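Local atomic coordinates of sigma regulatory family protein-PP2C phosphatase (Chlamydia trachomatis serovar L2, PDB entry 6MAB), a protein that probably acts as a PP2C-type phosphatase regulating a sigma factor, and whose periplasmic sensor domain, the part described here, has been linked to TCA cycle intermediates. Residues A[30-35]-A[126-131]; A[74-79]-A[86-91]. One frame throughout, in Å; residues are numbered along the deposited sequence.

Interaction 1. Residues A[30-35]-A[126-131]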
loop_
_atom_site.group_PDB
_atom_site.type_symbol
_atom_site.label_atom_id
_atom_site.label_comp_id
_atom_site.label_asym_id
_atom_site.label_seq_id
_atom_site.Cartn_x
_atom_site.Cartn_y
_atom_site.Cartn_z
ATOM N N GLN A 30 -2.228 8.991 -8.711
ATOM C CA GLN A 30 -3.356 9.245 -9.588
ATOM C C GLN A 30 -4.378 8.110 -9.588
ATOM O O GLN A 30 -5.550 8.345 -9.925
ATOM C CB GLN A 30 -2.845 9.489 -11.007
ATOM C CG GLN A 30 -1.975 10.735 -11.141
ATOM C CD GLN A 30 -2.677 11.975 -10.594
ATOM O OE1 GLN A 30 -2.124 12.706 -9.775
ATOM N NE2 GLN A 30 -3.913 12.197 -11.031
ATOM N N THR A 31 -3.983 6.902 -9.165
ATOM C CA THR A 31 -4.816 5.719 -9.324
ATOM C C THR A 31 -5.305 5.098 -8.019
ATOM O O THR A 31 -6.359 4.461 -8.023
ATOM C CB THR A 31 -4.050 4.641 -10.105
ATOM O OG1 THR A 31 -2.801 4.382 -9.464
ATOM C CG2 THR A 31 -3.782 5.101 -11.523
ATOM N N ILE A 32 -4.590 5.254 -6.907
ATOM C CA ILE A 32 -5.026 4.615 -5.657
ATOM C C ILE A 32 -6.036 5.433 -4.844
ATOM O O ILE A 32 -7.101 4.893 -4.483
ATOM C CB ILE A 32 -3.808 4.258 -4.798
ATOM C CG1 ILE A 32 -2.933 3.230 -5.522
ATOM C CG2 ILE A 32 -4.262 3.712 -3.437
ATOM C CD1 ILE A 32 -3.577 1.913 -5.806
ATOM N N PRO A 33 -5.765 6.714 -4.491
ATOM C CA PRO A 33 -6.601 7.416 -3.501
ATOM C C PRO A 33 -7.851 8.043 -4.113
ATOM O O PRO A 33 -8.041 9.272 -4.101
ATOM C CB PRO A 33 -5.619 8.447 -2.937
ATOM C CG PRO A 33 -4.795 8.846 -4.133
ATOM C CD PRO A 33 -4.627 7.553 -4.919
ATOM N N LEU A 34 -8.726 7.182 -4.629
ATOM C CA LEU A 34 -9.975 7.572 -5.285
ATOM C C LEU A 34 -11.179 7.522 -4.335
ATOM O O LEU A 34 -12.328 7.333 -4.785
ATOM C CB LEU A 34 -10.209 6.684 -6.495
ATOM C CG LEU A 34 -9.081 6.727 -7.539
ATOM C CD1 LEU A 34 -9.415 5.815 -8.718
ATOM C CD2 LEU A 34 -8.800 8.156 -8.008
ATOM N N ASN A 35 -10.923 7.778 -3.047
ATOM C CA ASN A 35 -11.946 7.747 -2.013
ATOM C C ASN A 35 -13.155 8.601 -2.364
ATOM O O ASN A 35 -14.298 8.163 -2.194
ATOM C CB ASN A 35 -11.346 8.204 -0.700
ATOM C CG ASN A 35 -10.162 7.342 -0.272
ATOM O OD1 ASN A 35 -9.119 7.327 -0.939
ATOM N ND2 ASN A 35 -10.321 6.625 0.843
ATOM N N VAL A 126 -1.697 -7.961 -3.138
ATOM C CA VAL A 126 -1.611 -6.688 -2.438
ATOM C C VAL A 126 -2.869 -5.895 -2.745
ATOM O O VAL A 126 -3.290 -5.800 -3.904
ATOM C CB VAL A 126 -0.348 -5.920 -2.850
ATOM C CG1 VAL A 126 -0.340 -4.527 -2.288
ATOM C CG2 VAL A 126 0.869 -6.671 -2.368
ATOM N N LEU A 127 -3.454 -5.318 -1.707
ATOM C CA LEU A 127 -4.739 -4.652 -1.788
ATOM C C LEU A 127 -4.587 -3.167 -1.512
ATOM O O LEU A 127 -3.823 -2.759 -0.636
ATOM C CB LEU A 127 -5.704 -5.225 -0.777
ATOM C CG LEU A 127 -6.012 -6.714 -0.899
ATOM C CD1 LEU A 127 -6.782 -7.224 0.317
ATOM C CD2 LEU A 127 -6.777 -6.958 -2.185
ATOM N N ALA A 128 -5.332 -2.366 -2.267
ATOM C CA ALA A 128 -5.555 -0.981 -1.911
ATOM C C ALA A 128 -6.661 -0.937 -0.876
ATOM O O ALA A 128 -7.791 -1.347 -1.154
ATOM C CB ALA A 128 -5.957 -0.193 -3.147
ATOM N N VAL A 129 -6.326 -0.449 0.305
ATOM C CA VAL A 129 -7.250 -0.345 1.426
ATOM C C VAL A 129 -7.636 1.117 1.529
ATOM O O VAL A 129 -6.798 1.954 1.874
ATOM C CB VAL A 129 -6.611 -0.833 2.725
ATOM C CG1 VAL A 129 -7.603 -0.760 3.870
ATOM C CG2 VAL A 129 -6.058 -2.255 2.549
ATOM N N LEU A 130 -8.890 1.408 1.226
ATOM C CA LEU A 130 -9.425 2.764 1.270
ATOM C C LEU A 130 -10.479 2.848 2.364
ATOM O O LEU A 130 -11.375 2.003 2.438
ATOM C CB LEU A 130 -10.028 3.150 -0.069
ATOM C CG LEU A 130 -9.036 3.742 -1.058
ATOM C CD1 LEU A 130 -7.923 2.763 -1.412
ATOM C CD2 LEU A 130 -9.741 4.218 -2.318
ATOM N N GLN A 131 -10.323 3.826 3.249
ATOM C CA GLN A 131 -11.258 4.075 4.330
ATOM C C GLN A 131 -11.683 5.522 4.272
ATOM O O GLN A 131 -10.822 6.405 4.202
ATOM C CB GLN A 131 -10.608 3.739 5.672
ATOM C CG GLN A 131 -10.186 2.290 5.703
ATOM C CD GLN A 131 -9.536 1.849 7.015
ATOM O OE1 GLN A 131 -9.602 2.540 8.035
ATOM N NE2 GLN A 131 -8.929 0.667 6.986
#
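The carboxamide of Asn35 lies against Leu130, which spreads over one of its faces. The two side chains cross obliquely. CD2 of Leu130 sits over the oxygen end, 3.5 Å from Asn35 OD1. CB of Leu130 lies over the nitrogen end of the same face, 3.6 Å from Asn35 ND2. The backbone O of Gln131 is 3.4 Å from Asn35 ND2, displaced from the amide plane to the side away from Leu130. This nitrogen is hydrogen-bonded to Thr132 OG1 and Leu114 O, which helps hold the amide's rotation. OD1 is buried and has no hydrogen-bonding partner in the model. Asn35 CB points to the strand, and CG is anti to the carbonyl carbon (chi1 -58°), beside the backbone N, which places CG against Leu130.

A second flat group, the peptide carbonyl of Ile32, also meets Leu130. Its O is 3.5 Å from Leu130 CD2. The same O accepts a bond from Leu34 N at 2.8 Å, closing an inverse gamma turn centred on Pro33. Ile32 adds the apolar part of the contact. Its CD1 touches Ala128 CB at 4.1 Å, and its CG2 reaches Leu130 CD1 at 4.3 Å.

The turn around Pro33 lies between helix 2-31 and helix 35-45, and Leu34 is the N-cap of the second. The chain here runs over strand 126-135, 20° from its direction. Leu155 of helix 153-160 packs on Ile32. Strand 113-119 touches Asn35 through Phe113 and Ala115, and strand 142-151 touches Leu130 through Thr148.

Interaction 2. Residues A[74-79]-A[86-91]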
loop_
_atom_site.group_PDB
_atom_site.type_symbol
_atom_site.label_atom_id
_atom_site.label_comp_id
_atom_site.label_asym_id
_atom_site.label_seq_id
_atom_site.Cartn_x
_atom_site.Cartn_y
_atom_site.Cartn_z
ATOM N N GLU A 74 -13.886 -6.155 -1.734
ATOM C CA GLU A 74 -14.838 -5.868 -0.672
ATOM C C GLU A 74 -15.196 -4.399 -0.715
ATOM O O GLU A 74 -14.311 -3.545 -0.811
ATOM C CB GLU A 74 -14.246 -6.203 0.710
ATOM C CG GLU A 74 -15.169 -5.893 1.897
ATOM C CD GLU A 74 -14.569 -6.321 3.236
ATOM O OE1 GLU A 74 -13.774 -7.276 3.224
ATOM O OE2 GLU A 74 -14.883 -5.707 4.288
ATOM N N ILE A 75 -16.482 -4.104 -0.610
ATOM C CA ILE A 75 -16.914 -2.785 -0.187
ATOM C C ILE A 75 -17.872 -2.958 0.987
ATOM O O ILE A 75 -18.829 -3.735 0.903
ATOM C CB ILE A 75 -17.557 -1.997 -1.345
ATOM C CG1 ILE A 75 -18.068 -0.672 -0.826
ATOM C CG2 ILE A 75 -18.684 -2.780 -1.969
ATOM C CD1 ILE A 75 -18.333 0.311 -1.936
ATOM N N SER A 76 -17.581 -2.269 2.102
ATOM C CA SER A 76 -18.313 -2.444 3.352
ATOM C C SER A 76 -18.670 -1.106 3.988
ATOM O O SER A 76 -17.863 -0.181 4.002
ATOM C CB SER A 76 -17.492 -3.255 4.368
ATOM O OG SER A 76 -17.307 -4.582 3.919
ATOM N N LEU A 77 -19.881 -1.043 4.533
ATOM C CA LEU A 77 -20.290 0.016 5.436
ATOM C C LEU A 77 -20.054 -0.463 6.852
ATOM O O LEU A 77 -20.645 -1.470 7.280
ATOM C CB LEU A 77 -21.759 0.359 5.260
ATOM C CG LEU A 77 -22.264 1.155 4.082
ATOM C CD1 LEU A 77 -23.780 1.298 4.266
ATOM C CD2 LEU A 77 -21.565 2.509 4.035
ATOM N N VAL A 78 -19.214 0.267 7.572
ATOM C CA VAL A 78 -18.755 -0.103 8.903
ATOM C C VAL A 78 -19.312 0.924 9.872
ATOM O O VAL A 78 -18.941 2.100 9.827
ATOM C CB VAL A 78 -17.225 -0.174 8.970
ATOM C CG1 VAL A 78 -16.766 -0.753 10.342
ATOM C CG2 VAL A 78 -16.702 -1.015 7.827
ATOM N N LYS A 79 -20.211 0.485 10.753
ATOM C CA LYS A 79 -20.827 1.402 11.697
ATOM C C LYS A 79 -19.850 1.684 12.826
ATOM O O LYS A 79 -19.178 0.778 13.323
ATOM C CB LYS A 79 -22.118 0.806 12.259
ATOM C CG LYS A 79 -22.779 1.654 13.307
ATOM C CD LYS A 79 -24.025 0.967 13.848
ATOM C CE LYS A 79 -24.689 1.800 14.931
ATOM N NZ LYS A 79 -25.192 3.098 14.391
ATOM N N PHE A 86 -16.173 -0.655 16.008
ATOM C CA PHE A 86 -16.589 -0.684 14.609
ATOM C C PHE A 86 -17.155 -2.051 14.250
ATOM O O PHE A 86 -16.597 -3.087 14.634
ATOM C CB PHE A 86 -15.409 -0.366 13.685
ATOM C CG PHE A 86 -14.985 1.072 13.725
ATOM C CD1 PHE A 86 -15.638 2.009 12.957
ATOM C CD2 PHE A 86 -13.942 1.479 14.531
ATOM C CE1 PHE A 86 -15.254 3.345 12.984
ATOM C CE2 PHE A 86 -13.556 2.810 14.566
ATOM C CZ PHE A 86 -14.224 3.741 13.788
ATOM N N ARG A 87 -18.259 -2.058 13.511
ATOM C CA ARG A 87 -18.911 -3.307 13.134
ATOM C C ARG A 87 -19.425 -3.224 11.701
ATOM O O ARG A 87 -20.026 -2.218 11.314
ATOM C CB ARG A 87 -20.057 -3.616 14.082
ATOM C CG ARG A 87 -20.635 -4.993 13.911
ATOM C CD ARG A 87 -21.834 -5.186 14.823
ATOM N NE ARG A 87 -22.241 -6.583 14.873
ATOM C CZ ARG A 87 -23.466 -6.998 15.177
ATOM N NH1 ARG A 87 -24.429 -6.120 15.440
ATOM N NH2 ARG A 87 -23.731 -8.298 15.203
ATOM N N VAL A 88 -19.201 -4.281 10.916
ATOM C CA VAL A 88 -19.684 -4.310 9.539
ATOM C C VAL A 88 -21.196 -4.471 9.549
ATOM O O VAL A 88 -21.726 -5.475 10.040
ATOM C CB VAL A 88 -19.032 -5.439 8.731
ATOM C CG1 VAL A 88 -19.591 -5.453 7.335
ATOM C CG2 VAL A 88 -17.504 -5.299 8.679
ATOM N N VAL A 89 -21.904 -3.493 8.992
ATOM C CA VAL A 89 -23.361 -3.569 8.915
ATOM C C VAL A 89 -23.877 -3.740 7.494
ATOM O O VAL A 89 -25.084 -3.973 7.321
ATOM C CB VAL A 89 -24.030 -2.351 9.585
ATOM C CG1 VAL A 89 -23.702 -2.325 11.079
ATOM C CG2 VAL A 89 -23.603 -1.054 8.932
ATOM N N ALA A 90 -23.019 -3.640 6.482
ATOM C CA ALA A 90 -23.372 -4.024 5.123
ATOM C C ALA A 90 -22.077 -4.259 4.358
ATOM O O ALA A 90 -21.107 -3.521 4.545
ATOM C CB ALA A 90 -24.220 -2.949 4.438
ATOM N N SER A 91 -22.056 -5.301 3.521
ATOM C CA SER A 91 -20.870 -5.615 2.734
ATOM C C SER A 91 -21.232 -6.345 1.444
ATOM O O SER A 91 -22.162 -7.158 1.410
ATOM C CB SER A 91 -19.895 -6.487 3.527
ATOM O OG SER A 91 -18.687 -6.647 2.799
#
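Ser76 faces Ser91 as a non-hydrogen-bonded pair of an antiparallel hairpin. Its CB lies 3.6 Å from Ala90 O. From there OG turns beside the backbone N, anti to the carbonyl carbon (chi1 -66°). It reaches Ser91 OG at 2.7 Å in a short hydroxyl-hydroxyl bond. Ser76 OG donates its proton to Glu74 OE2 at 2.7 Å, on the anti side of the carboxylate and 23° out of its plane. Further partners complete this buried polar cluster: Tyr101 OH bonds Glu74 OE2, Arg93 forms a salt bridge with Glu74 OE1, and Arg93 N bonds Ser91 OG.

Val78 shares this face of the sheet. Its CG1 touches Phe86 CB at 3.6 Å, and the two side chains cross at about a right angle. On the other face, Leu77 packs against Ala90. Val89, the extra residue, puts its CG1 3.7 Å from Lys79 CB.

The backbone ladder is regular at one end, where Lys79 and Arg87 exchange two bonds. At Leu77 the register slips by one residue. Leu77 N donates to Ala90 O at 2.8 Å, but Leu77 O faces two amides. The bond from Val89 N is 2.9 Å and nearly along the C=O axis. The bond from Ala90 N is weak, at 3.3 Å. Val89 has psi -8°, far from the extended value of a regular strand, which lets both N-H groups turn to one oxygen.

Val89 and Ala90 opposite Leu77 thus make a classic beta bulge. It lies in the hairpin at the edge of a five-stranded antiparallel sheet with strand order 2-1-5-4-3, the order seen in PAS-like and Cache sensor domains.

Both interactions belong to the same five-stranded sheet. Their centres are about 17 Å apart and their nearest atoms about 7 Å, so they do not touch. Strand 142-151 lies between strand 126-135 of interaction 1 and strand 74-80 of interaction 2. Thr148 on it meets both Leu130 and Ile75. Helix 35-45 is a second bridge: it starts at Asn35, and its Phe42 packs on Ile75 and Leu77. Along the chain, interaction 2 is nested inside the loop closed by interaction 1. No ligand is assigned to either contact. Interaction 1 sets the turn between two helices on an inner strand of the sheet; interaction 2 pairs the hairpin strands at its edge.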